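Local structure of fumarate lyase (Mesorhizobium sp., 3C8T) at residues Gln41-Ile46 with Leu211-Asn216; Asp229-Thr234 with Thr301-Ala306; Lys247-Ile252 with Leu288-Ala293; Val365-Met370 with Arg426-Ser431; Arg391-Asp396 with Phe401-Thr406. The protein belongs to the fumarate lyase family, mainly helical enzymes that assemble as tetramers around a core of long helices. One frame throughout, in Å; residues are numbered along the deposited sequence.

Contact 1 of 5, residues Gln41-Ile46 with Leu211-Asn216; sequences QARLGI and LARELN
Arg43 reaches from the end of helix 23-43 to Glu214 on the last turn of helix 204-215 and forms a salt bridge there. Arg43 NH1 donates to Glu214 OE1 over 2.8 Å, a bent bond with an N-H...O angle of 142°. A weak second bond runs from Arg43 NH2 to the same oxygen, 3.1 Å from Glu214 OE1, so one carboxylate oxygen takes both terminal nitrogens. That oxygen sits near the edge of the guanidinium, but NH1 comes to it from well above the carboxylate plane, the two planes lying 44° apart; this is not the flat two-by-two pairing of arginine with glutamate. The bend of the arginine at chi3 helps bring the group to Glu214 OE1. Arg213 draws near as well, Arg213 NH2 being 3.7 Å from Arg43 NE, with the two guanidinium planes only 19° apart. Glu210, one turn before Glu214, forms salt bridges with both arginines, which probably offsets their like charge. Apolar contact is slight here; nearby, Leu44 lies on Val207 of helix 204-215. Just beyond Arg43, helix 23-43 closes at Gly45, whose positive phi accompanies bonds from Ile46 N to Gln41 O and from Gly45 N to Ala42 O. The whole is a surface charge cluster joining two helix ends, each finished by a Schellman motif.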
# COMPACT_ATOMS: atom_id res chain seq x y z
N GLN A 41 23.38 -36.76 -4.64
CA GLN A 41 22.76 -38.04 -4.88
C GLN A 41 23.78 -39.17 -5.10
O GLN A 41 23.51 -40.31 -4.75
CB GLN A 41 21.77 -37.90 -6.04
CG GLN A 41 20.45 -37.31 -5.57
CD GLN A 41 19.57 -36.86 -6.68
OE1 GLN A 41 20.05 -36.54 -7.78
NE2 GLN A 41 18.26 -36.84 -6.42
N ALA A 42 24.95 -38.84 -5.64
CA ALA A 42 25.97 -39.85 -5.91
C ALA A 42 26.59 -40.30 -4.60
O ALA A 42 26.86 -41.49 -4.43
CB ALA A 42 27.01 -39.33 -6.85
N ARG A 43 26.81 -39.35 -3.68
CA ARG A 43 27.27 -39.68 -2.33
C ARG A 43 26.30 -40.56 -1.54
O ARG A 43 26.72 -41.37 -0.72
CB ARG A 43 27.59 -38.43 -1.51
CG ARG A 43 28.90 -37.78 -1.90
CD ARG A 43 29.44 -36.92 -0.78
NE ARG A 43 28.52 -35.85 -0.41
CZ ARG A 43 28.47 -34.65 -0.99
NH1 ARG A 43 29.28 -34.33 -2.00
NH2 ARG A 43 27.58 -33.76 -0.55
N LEU A 44 25.00 -40.39 -1.75
CA LEU A 44 24.02 -41.19 -1.02
C LEU A 44 23.67 -42.45 -1.80
O LEU A 44 22.72 -43.15 -1.45
CB LEU A 44 22.73 -40.38 -0.75
CG LEU A 44 22.85 -39.15 0.16
CD1 LEU A 44 21.83 -38.10 -0.19
CD2 LEU A 44 22.76 -39.53 1.66
N GLY A 45 24.41 -42.71 -2.87
CA GLY A 45 24.21 -43.89 -3.73
C GLY A 45 22.89 -43.90 -4.48
O GLY A 45 22.35 -44.95 -4.80
N ILE A 46 22.37 -42.72 -4.80
CA ILE A 46 21.03 -42.66 -5.40
C ILE A 46 21.11 -42.66 -6.91
O ILE A 46 20.22 -43.17 -7.60
CB ILE A 46 20.16 -41.53 -4.80
CG1 ILE A 46 19.69 -41.96 -3.41
CG2 ILE A 46 18.94 -41.24 -5.67
CD1 ILE A 46 19.27 -40.83 -2.55
N LEU A 211 22.26 -31.81 0.00
CA LEU A 211 22.23 -30.69 -0.92
C LEU A 211 22.47 -29.35 -0.22
O LEU A 211 23.19 -28.51 -0.74
CB LEU A 211 20.90 -30.69 -1.68
CG LEU A 211 20.62 -29.55 -2.65
CD1 LEU A 211 21.60 -29.62 -3.78
CD2 LEU A 211 19.21 -29.68 -3.19
N ALA A 212 21.91 -29.17 0.96
CA ALA A 212 22.15 -27.95 1.74
C ALA A 212 23.67 -27.84 2.02
O ALA A 212 24.27 -26.77 1.89
CB ALA A 212 21.36 -28.00 3.02
N ARG A 213 24.27 -28.98 2.36
CA ARG A 213 25.67 -29.03 2.70
C ARG A 213 26.50 -28.67 1.50
O ARG A 213 27.39 -27.85 1.62
CB ARG A 213 26.01 -30.41 3.26
CG ARG A 213 27.30 -30.44 4.05
CD ARG A 213 27.37 -31.67 4.97
NE ARG A 213 27.89 -32.90 4.35
CZ ARG A 213 28.67 -32.98 3.27
NH1 ARG A 213 29.07 -31.89 2.62
NH2 ARG A 213 29.06 -34.17 2.84
N GLU A 214 26.19 -29.23 0.34
CA GLU A 214 26.94 -28.95 -0.89
C GLU A 214 26.94 -27.47 -1.25
O GLU A 214 27.89 -26.97 -1.82
CB GLU A 214 26.32 -29.70 -2.08
CG GLU A 214 26.94 -31.01 -2.45
CD GLU A 214 28.44 -30.88 -2.74
OE1 GLU A 214 29.22 -31.53 -2.01
OE2 GLU A 214 28.85 -30.13 -3.68
N LEU A 215 25.84 -26.79 -0.98
CA LEU A 215 25.69 -25.40 -1.38
C LEU A 215 26.03 -24.47 -0.23
O LEU A 215 26.02 -23.26 -0.39
CB LEU A 215 24.25 -25.12 -1.81
CG LEU A 215 23.81 -25.81 -3.09
CD1 LEU A 215 22.31 -25.61 -3.30
CD2 LEU A 215 24.63 -25.29 -4.25
N ASN A 216 26.29 -25.05 0.94
CA ASN A 216 26.53 -24.27 2.13
C ASN A 216 25.31 -23.45 2.58
O ASN A 216 25.45 -22.31 2.95
CB ASN A 216 27.77 -23.39 1.93
CG ASN A 216 28.24 -22.73 3.21
OD1 ASN A 216 28.03 -23.25 4.31
ND2 ASN A 216 28.87 -21.56 3.07

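Contact 2 of 5, residues Asp229-Thr234 with Thr301-Ala306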
# COMPACT_ATOMS: atom_id res chain seq x y z
N ASP A 229 7.47 -16.73 4.43
CA ASP A 229 7.72 -15.72 5.44
C ASP A 229 9.18 -15.28 5.54
O ASP A 229 9.46 -14.13 5.87
CB ASP A 229 7.20 -16.17 6.81
CG ASP A 229 7.70 -17.58 7.20
OD1 ASP A 229 7.27 -18.58 6.58
OD2 ASP A 229 8.53 -17.68 8.11
N ALA A 230 10.11 -16.19 5.29
CA ALA A 230 11.51 -15.81 5.40
C ALA A 230 11.92 -14.93 4.24
O ALA A 230 12.78 -14.04 4.39
CB ALA A 230 12.40 -17.02 5.50
N VAL A 231 11.30 -15.14 3.07
CA VAL A 231 11.54 -14.24 1.94
C VAL A 231 10.84 -12.88 2.14
O VAL A 231 11.43 -11.83 1.88
CB VAL A 231 11.11 -14.86 0.58
CG1 VAL A 231 11.41 -13.85 -0.58
CG2 VAL A 231 11.79 -16.26 0.36
N ALA A 232 9.57 -12.90 2.52
CA ALA A 232 8.86 -11.67 2.87
C ALA A 232 9.58 -10.80 3.92
O ALA A 232 9.68 -9.58 3.73
CB ALA A 232 7.43 -11.98 3.31
N GLU A 233 10.15 -11.43 4.97
CA GLU A 233 10.81 -10.66 6.03
C GLU A 233 12.06 -10.00 5.52
O GLU A 233 12.42 -8.92 5.98
CB GLU A 233 11.09 -11.47 7.30
CG GLU A 233 12.29 -12.34 7.23
CD GLU A 233 12.54 -13.07 8.55
OE1 GLU A 233 12.76 -14.32 8.52
OE2 GLU A 233 12.51 -12.37 9.59
N THR A 234 12.68 -10.60 4.51
CA THR A 234 13.88 -10.00 3.93
C THR A 234 13.56 -8.70 3.22
O THR A 234 14.27 -7.71 3.37
CB THR A 234 14.57 -10.98 2.97
OG1 THR A 234 14.91 -12.14 3.71
CG2 THR A 234 15.87 -10.39 2.39
N THR A 301 5.05 -4.50 0.64
CA THR A 301 3.61 -4.71 0.46
C THR A 301 3.28 -5.90 -0.44
O THR A 301 2.50 -6.76 -0.03
CB THR A 301 2.96 -3.42 -0.03
OG1 THR A 301 3.32 -2.39 0.89
CG2 THR A 301 1.43 -3.52 -0.06
N SER A 302 3.89 -5.97 -1.64
CA SER A 302 3.72 -7.13 -2.53
C SER A 302 4.11 -8.45 -1.89
O SER A 302 3.48 -9.45 -2.15
CB SER A 302 4.56 -7.01 -3.82
OG SER A 302 4.18 -5.94 -4.65
N MET A 303 5.18 -8.45 -1.10
CA MET A 303 5.60 -9.68 -0.42
C MET A 303 4.57 -10.16 0.62
O MET A 303 4.33 -11.34 0.75
CB MET A 303 7.04 -9.58 0.17
CG MET A 303 8.15 -9.70 -0.90
SD MET A 303 8.11 -11.21 -1.96
CE MET A 303 8.08 -12.49 -0.74
N LEU A 304 3.96 -9.23 1.33
CA LEU A 304 2.87 -9.59 2.24
C LEU A 304 1.68 -10.19 1.50
O LEU A 304 1.05 -11.11 2.00
CB LEU A 304 2.46 -8.37 3.11
CG LEU A 304 3.58 -7.92 4.10
CD1 LEU A 304 3.27 -6.60 4.75
CD2 LEU A 304 3.84 -8.97 5.16
N ASP A 305 1.39 -9.70 0.29
CA ASP A 305 0.40 -10.32 -0.58
C ASP A 305 0.83 -11.72 -1.07
O ASP A 305 0.04 -12.65 -1.09
CB ASP A 305 0.05 -9.42 -1.78
CG ASP A 305 -0.64 -8.09 -1.36
OD1 ASP A 305 -1.48 -8.09 -0.44
OD2 ASP A 305 -0.35 -7.02 -1.98
N ALA A 306 2.09 -11.86 -1.46
CA ALA A 306 2.64 -13.11 -1.98
C ALA A 306 2.62 -14.25 -0.95
O ALA A 306 2.67 -15.44 -1.32
CB ALA A 306 4.09 -12.88 -2.50
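Met303 of helix 284-306 lies against Ala232 and Val231 in the first turns of helix 229-255, and its side chain supplies nearly all of the contact. It starts at CB, which points at the other helix; Met303 CB sits 4.0 Å from Ala232 CB, with Ala232 CA about as near. Within the two segments the CA atoms of Ala232 and Met303 are the nearest pair, 5.0 Å apart; the small Ala232 beside the first carbon of the methionine side chain goes with so short a spacing. From CB the chain bends twice, at chi2 (-55°) and chi3 (-54°), which brings its end to Val231. CG and SD make no near approach of their own; the methyl at the end does. Met303 CE rests 3.6 Å from Val231 CG1 and equally far, 3.6 Å, from the backbone Ala232 N. Val231 offers the branch that stands anti to its own nitrogen (chi1 -180°), and the two side chains meet at a slant. No hydrogen bond crosses between the segments. Elsewhere on helix 229-255, Thr234 OG1 returns its hydroxyl to Ala230 O over 2.9 Å, in the carbonyl plane. Val325 and Ala324 of helix 315-344 pack on Val231 and Met303 respectively, while Asp229 and Asp305 form salt bridges to arginines of neighbouring subunits. Such close helix-to-helix packing is characteristic of the long-helix bundle at the centre of fumarate lyase tetramers.

Contact 3 of 5, residues Lys247-Ile252 with Leu288-Ala293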
# COMPACT_ATOMS: atom_id res chain seq x y z
N LYS A 247 14.36 9.26 6.36
CA LYS A 247 14.34 10.21 7.48
C LYS A 247 15.49 11.22 7.37
O LYS A 247 15.28 12.42 7.46
CB LYS A 247 14.40 9.45 8.82
CG LYS A 247 14.23 10.36 10.07
CD LYS A 247 15.60 10.88 10.63
CE LYS A 247 15.47 11.60 11.99
NZ LYS A 247 14.92 12.97 11.91
N LEU A 248 16.71 10.71 7.15
CA LEU A 248 17.87 11.57 7.03
C LEU A 248 17.86 12.35 5.74
O LEU A 248 18.39 13.46 5.72
CB LEU A 248 19.17 10.79 7.21
CG LEU A 248 19.73 9.71 6.30
CD1 LEU A 248 20.35 10.29 5.02
CD2 LEU A 248 20.79 8.95 7.12
N ALA A 249 17.22 11.81 4.71
CA ALA A 249 17.09 12.52 3.42
C ALA A 249 16.14 13.67 3.52
O ALA A 249 16.36 14.69 2.90
CB ALA A 249 16.65 11.58 2.30
N MET A 250 15.06 13.50 4.30
CA MET A 250 14.15 14.58 4.61
C MET A 250 14.92 15.69 5.31
O MET A 250 14.77 16.87 4.94
CB MET A 250 12.98 14.14 5.52
CG MET A 250 11.71 13.75 4.76
SD MET A 250 11.04 14.98 3.56
CE MET A 250 9.98 15.98 4.59
N ASP A 251 15.69 15.31 6.33
CA ASP A 251 16.38 16.28 7.16
C ASP A 251 17.37 17.07 6.31
O ASP A 251 17.35 18.28 6.30
CB ASP A 251 17.11 15.60 8.35
CG ASP A 251 16.15 15.04 9.38
OD1 ASP A 251 14.93 15.19 9.20
OD2 ASP A 251 16.61 14.46 10.38
N ILE A 252 18.22 16.39 5.56
CA ILE A 252 19.21 17.07 4.71
C ILE A 252 18.57 17.98 3.64
O ILE A 252 18.95 19.13 3.53
CB ILE A 252 20.22 16.07 4.09
CG1 ILE A 252 21.13 15.52 5.21
CG2 ILE A 252 21.03 16.72 2.92
CD1 ILE A 252 21.63 14.11 4.97
N LEU A 288 16.51 10.73 -4.86
CA LEU A 288 16.54 9.30 -5.22
C LEU A 288 16.19 8.43 -4.01
O LEU A 288 15.46 7.46 -4.14
CB LEU A 288 17.92 8.91 -5.79
CG LEU A 288 18.30 9.62 -7.09
CD1 LEU A 288 19.77 9.44 -7.42
CD2 LEU A 288 17.47 9.08 -8.20
N ILE A 289 16.71 8.80 -2.85
CA ILE A 289 16.47 8.07 -1.61
C ILE A 289 15.01 8.06 -1.24
O ILE A 289 14.44 7.02 -0.93
CB ILE A 289 17.30 8.63 -0.42
CG1 ILE A 289 18.79 8.37 -0.63
CG2 ILE A 289 16.84 7.97 0.89
CD1 ILE A 289 19.70 8.94 0.46
N LEU A 290 14.39 9.23 -1.33
CA LEU A 290 13.02 9.43 -0.90
C LEU A 290 12.00 8.78 -1.86
O LEU A 290 11.01 8.20 -1.41
CB LEU A 290 12.76 10.94 -0.77
CG LEU A 290 13.28 11.58 0.55
CD1 LEU A 290 13.26 13.12 0.46
CD2 LEU A 290 12.46 11.10 1.75
N ALA A 291 12.24 8.86 -3.16
CA ALA A 291 11.41 8.11 -4.10
C ALA A 291 11.62 6.60 -3.92
O ALA A 291 10.65 5.85 -3.88
CB ALA A 291 11.74 8.52 -5.58
N GLY A 292 12.89 6.18 -3.79
CA GLY A 292 13.25 4.76 -3.67
C GLY A 292 12.66 4.10 -2.44
O GLY A 292 12.19 2.96 -2.52
N ALA A 293 12.69 4.79 -1.31
CA ALA A 293 12.07 4.33 -0.08
C ALA A 293 10.60 3.94 -0.22
O ALA A 293 10.18 2.94 0.36
CB ALA A 293 12.23 5.36 1.02
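Ala249 of helix 229-255 faces Ile289 and Leu290 of helix 284-306 in the helical bundle at the core of the fumarate lyase fold. The two segments run roughly antiparallel, at 144°, with their axes 9.1 Å apart at closest approach. Apolar contact is the whole of what crosses between them. The methyl Ala249 CB points into the neighbouring helix and touches two consecutive side chains, 3.9 Å from Ile289 CG2 and 3.8 Å from Leu290 CG. Ile289 presents the branch that lies anti to its backbone nitrogen, while Leu290 meets the methyl at its branch point. Farther along, Met250 and Leu290 cross at about a right angle, with Met250 CG 4.1 Å from Leu290 CD2. Ile308 of the second subunit packs on both Met250 and Leu290, and Met250 also meets Met250 of the fourth subunit, so this layer continues into the tetramer interface. Polar interactions belong to another side of helix 229-255, where Lys247 points away from helix 284-306. Its amino group binds the backbone oxygens of His309 and Phe311 of the second subunit. One turn on, Asp251 OD2 accepts a hydrogen bond from Lys247 NZ over 2.7 Å, part of a salt bridge, through its syn lone pair.

Contact 4 of 5, residues Val365-Met370 with Arg426-Ser431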
# COMPACT_ATOMS: atom_id res chain seq x y z
N VAL A 365 16.17 29.47 24.08
CA VAL A 365 16.65 29.05 25.41
C VAL A 365 15.87 29.75 26.58
O VAL A 365 16.34 29.81 27.73
CB VAL A 365 18.21 29.13 25.57
CG1 VAL A 365 18.89 28.07 24.67
CG2 VAL A 365 18.78 30.55 25.28
N ALA A 366 14.66 30.23 26.30
CA ALA A 366 13.74 30.64 27.37
C ALA A 366 13.72 29.61 28.51
O ALA A 366 13.80 29.98 29.69
CB ALA A 366 12.35 30.85 26.82
N GLU A 367 13.62 28.32 28.16
CA GLU A 367 13.64 27.22 29.15
C GLU A 367 14.81 27.30 30.15
O GLU A 367 14.63 27.02 31.34
CB GLU A 367 13.68 25.84 28.46
CG GLU A 367 13.30 24.70 29.42
CD GLU A 367 13.65 23.29 28.90
OE1 GLU A 367 12.70 22.52 28.57
OE2 GLU A 367 14.87 22.96 28.83
N ALA A 368 16.01 27.65 29.67
CA ALA A 368 17.19 27.83 30.52
C ALA A 368 17.02 28.96 31.57
O ALA A 368 17.56 28.87 32.68
CB ALA A 368 18.44 28.09 29.67
N VAL A 369 16.35 30.06 31.20
CA VAL A 369 16.04 31.09 32.19
C VAL A 369 15.02 30.57 33.22
O VAL A 369 15.24 30.73 34.43
CB VAL A 369 15.58 32.41 31.54
CG1 VAL A 369 15.35 33.51 32.61
CG2 VAL A 369 16.58 32.88 30.44
N MET A 370 13.93 29.93 32.76
CA MET A 370 12.96 29.24 33.65
C MET A 370 13.65 28.32 34.67
O MET A 370 13.45 28.46 35.88
CB MET A 370 11.95 28.41 32.84
CG MET A 370 10.94 29.20 32.01
SD MET A 370 9.94 28.19 30.87
CE MET A 370 9.30 29.46 29.78
N ARG A 426 24.45 28.64 23.01
CA ARG A 426 25.63 27.75 23.07
C ARG A 426 25.82 27.13 24.45
O ARG A 426 26.48 26.10 24.58
CB ARG A 426 26.89 28.47 22.60
N ASN A 427 25.21 27.73 25.48
CA ASN A 427 25.34 27.25 26.86
C ASN A 427 24.31 26.21 27.26
O ASN A 427 24.30 25.80 28.42
CB ASN A 427 25.30 28.41 27.88
CG ASN A 427 26.47 29.36 27.71
OD1 ASN A 427 27.57 28.93 27.41
ND2 ASN A 427 26.22 30.65 27.86
N TYR A 428 23.45 25.79 26.34
CA TYR A 428 22.32 24.91 26.73
C TYR A 428 22.19 23.64 25.90
O TYR A 428 21.15 23.39 25.29
CB TYR A 428 21.04 25.72 26.65
CG TYR A 428 19.93 25.21 27.52
CD1 TYR A 428 20.13 25.03 28.88
CD2 TYR A 428 18.66 24.93 26.98
CE1 TYR A 428 19.11 24.58 29.68
CE2 TYR A 428 17.63 24.50 27.79
CZ TYR A 428 17.85 24.31 29.15
OH TYR A 428 16.83 23.88 30.00
N LEU A 429 23.25 22.82 25.91
CA LEU A 429 23.32 21.68 25.00
C LEU A 429 23.14 20.35 25.72
O LEU A 429 23.06 19.28 25.08
CB LEU A 429 24.62 21.72 24.17
CG LEU A 429 24.75 22.85 23.11
CD1 LEU A 429 26.18 22.90 22.64
CD2 LEU A 429 23.79 22.66 21.95
N GLY A 430 23.05 20.42 27.04
CA GLY A 430 22.65 19.30 27.88
C GLY A 430 23.54 18.10 27.75
O GLY A 430 24.77 18.21 27.91
N SER A 431 22.94 16.94 27.46
CA SER A 431 23.71 15.72 27.28
C SER A 431 24.06 15.41 25.81
O SER A 431 24.48 14.30 25.50
CB SER A 431 22.94 14.55 27.91
OG SER A 431 22.96 14.60 29.33
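Tyr428 extends its ring from the loop before helix 432-440 and lays it against Val365, Glu367 and Ala368 at the start of helix 366-377. With CG anti to the backbone nitrogen (chi1 -156°), the ring reaches across to the helix and sets one face against Ala368. The methyl Ala368 CB makes a CH-pi contact there, 3.6 Å from the Tyr428 ring centroid and 14° off the ring normal. Glu367 also starts anti to its nitrogen and stays extended beyond CG, which carries its carboxylate to the phenol end of the ring. Tyr428 OH donates to Glu367 OE2 in a bond modelled as very short, 2.5 Å, a length that is doubtful at this resolution. The oxygen lies at the ring edge, in its plane, yet carboxylate and ring stand nearly perpendicular, at 81°. Nearer the tyrosine backbone, Val365 CG1 packs 3.8 Å from Tyr428 CB. The tyrosine side chain thus has contacts at CB, over one ring face and at its hydroxyl. Leu156 adds contacts to Tyr428 and Glu367, and Ser199 of the second subunit packs on both. The contact ties a loop to the N-terminal turn of a helix within the all-helical C-terminal region, the part matching the adenylosuccinate lyase C-terminus family.

Contact 5 of 5, residues Arg391-Asp396 with Phe401-Thr406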
# COMPACT_ATOMS: atom_id res chain seq x y z
N ARG A 391 6.81 36.84 25.16
CA ARG A 391 5.78 37.55 24.38
C ARG A 391 6.23 38.97 24.05
O ARG A 391 6.03 39.44 22.92
CB ARG A 391 4.41 37.58 25.09
CG ARG A 391 3.86 36.20 25.48
CD ARG A 391 2.36 36.23 25.85
NE ARG A 391 1.51 36.18 24.66
CZ ARG A 391 0.33 35.54 24.58
NH1 ARG A 391 -0.14 34.87 25.63
NH2 ARG A 391 -0.38 35.56 23.44
N ARG A 392 6.86 39.64 25.00
CA ARG A 392 7.32 41.02 24.79
C ARG A 392 8.51 41.13 23.86
O ARG A 392 8.61 42.09 23.12
CB ARG A 392 7.65 41.71 26.11
CG ARG A 392 6.47 41.95 27.01
CD ARG A 392 6.94 42.32 28.41
NE ARG A 392 5.80 42.59 29.26
CZ ARG A 392 5.87 42.90 30.56
NH1 ARG A 392 7.04 42.97 31.19
NH2 ARG A 392 4.74 43.13 31.22
N ALA A 393 9.44 40.18 23.93
CA ALA A 393 10.58 40.16 23.02
C ALA A 393 10.09 40.05 21.56
O ALA A 393 10.55 40.80 20.68
CB ALA A 393 11.52 39.01 23.37
N VAL A 394 9.13 39.14 21.33
CA VAL A 394 8.46 38.96 20.05
C VAL A 394 7.72 40.24 19.63
O VAL A 394 8.04 40.79 18.59
CB VAL A 394 7.47 37.78 20.09
CG1 VAL A 394 6.67 37.72 18.79
CG2 VAL A 394 8.19 36.45 20.37
N GLU A 395 6.74 40.68 20.43
CA GLU A 395 5.94 41.89 20.15
C GLU A 395 6.77 43.14 19.94
O GLU A 395 6.33 44.06 19.26
CB GLU A 395 4.90 42.15 21.25
N ASP A 396 7.98 43.16 20.49
CA ASP A 396 8.85 44.34 20.46
C ASP A 396 10.02 44.17 19.50
O ASP A 396 10.98 44.97 19.50
CB ASP A 396 9.38 44.60 21.85
CG ASP A 396 9.06 45.98 22.35
OD1 ASP A 396 8.12 46.63 21.80
OD2 ASP A 396 9.75 46.43 23.31
N PHE A 401 17.17 38.75 26.07
CA PHE A 401 18.01 39.37 27.13
C PHE A 401 17.62 40.84 27.37
O PHE A 401 17.49 41.27 28.53
CB PHE A 401 19.53 39.29 26.86
CG PHE A 401 20.35 40.21 27.77
CD1 PHE A 401 20.52 39.89 29.12
CD2 PHE A 401 20.90 41.41 27.29
CE1 PHE A 401 21.23 40.74 29.99
CE2 PHE A 401 21.62 42.27 28.14
CZ PHE A 401 21.78 41.93 29.49
N GLU A 402 17.46 41.59 26.27
CA GLU A 402 17.08 43.00 26.35
C GLU A 402 15.68 43.22 26.99
O GLU A 402 15.43 44.26 27.54
CB GLU A 402 17.17 43.72 25.00
CG GLU A 402 18.55 43.69 24.25
CD GLU A 402 19.79 44.24 25.02
OE1 GLU A 402 20.93 44.00 24.53
OE2 GLU A 402 19.64 44.93 26.08
N VAL A 403 14.79 42.24 26.91
CA VAL A 403 13.51 42.35 27.62
C VAL A 403 13.70 41.98 29.09
O VAL A 403 13.33 42.77 29.99
CB VAL A 403 12.40 41.49 26.97
CG1 VAL A 403 11.10 41.57 27.76
CG2 VAL A 403 12.14 41.94 25.52
N LEU A 404 14.33 40.84 29.35
CA LEU A 404 14.44 40.29 30.72
C LEU A 404 15.22 41.15 31.70
O LEU A 404 14.91 41.19 32.90
CB LEU A 404 15.04 38.86 30.71
CG LEU A 404 14.22 37.75 30.05
CD1 LEU A 404 15.00 36.44 30.14
CD2 LEU A 404 12.79 37.62 30.63
N ARG A 405 16.22 41.84 31.18
CA ARG A 405 17.09 42.73 31.95
C ARG A 405 16.33 43.90 32.59
O ARG A 405 16.80 44.46 33.58
CB ARG A 405 18.19 43.29 31.03
CG ARG A 405 17.80 44.58 30.31
CD ARG A 405 18.88 45.11 29.39
NE ARG A 405 20.13 45.46 30.08
CZ ARG A 405 21.23 45.88 29.45
NH1 ARG A 405 21.24 46.02 28.12
NH2 ARG A 405 22.32 46.18 30.16
N THR A 406 15.19 44.28 32.02
CA THR A 406 14.41 45.41 32.52
C THR A 406 13.32 44.93 33.48
O THR A 406 12.54 45.75 33.97
CB THR A 406 13.70 46.22 31.37
OG1 THR A 406 12.65 45.46 30.79
CG2 THR A 406 14.67 46.67 30.29
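A small apolar helix-to-helix contact closes the short connection in the C-terminal region, the part of the chain related to the adenylosuccinate lyase C-terminus, where helix 379-395 gives way to the short helix 400-404. Val403 faces back across the four intervening residues, and its two methyls divide the work. Val403 CG2 presses on the backbone of Ala393, 3.4 Å from Ala393 CA, and lies 3.7 Å from Ala393 CB. Val403 CG1, anti to the valine nitrogen (chi1 177°), goes instead to the aliphatic start of a charged residue and stops 3.8 Å from Arg392 CB. Beyond that carbon the arginine stays extended, so its guanidinium is carried away from the valine while only the base of the chain packs. Thr398, in the connecting loop, also touches Val403. No hydrogen bond spans the segments, although 401-406 is well braced within itself: Arg405 NH1 donates to the syn lone pair of Glu402 OE2 over 2.8 Å, part of a salt bridge, and Arg405 is paired with Glu416 as well. Its guanidinium has Phe401 CE2 over one face. Farther on, Val403 O accepts hydrogen bonds from both Thr406 N and, over 2.9 Å, the hydroxyl Thr406 OG1.

How the contacts relate
Contacts 1, 2 and 4 follow one another along the chain, while contact 3 falls within the span of contact 2 and contact 5 within that of contact 4. Contacts 2 and 3 join the same pair of helices, 229-255 and 284-306, at points whose centres are 23 Å apart. Contact 1 lies toward one end of the elongated chain and contact 5 toward the other, their centres 82 Å apart. Contacts 4 and 5 share the C-terminal region, with centres 17 Å apart, and touch where Val369 CG1 meets Leu404 CD1 at 3.8 Å. Contacts 2 and 3 thus belong to the central helices, which take part in the tetramer interface, and contact 4 also reaches the second subunit.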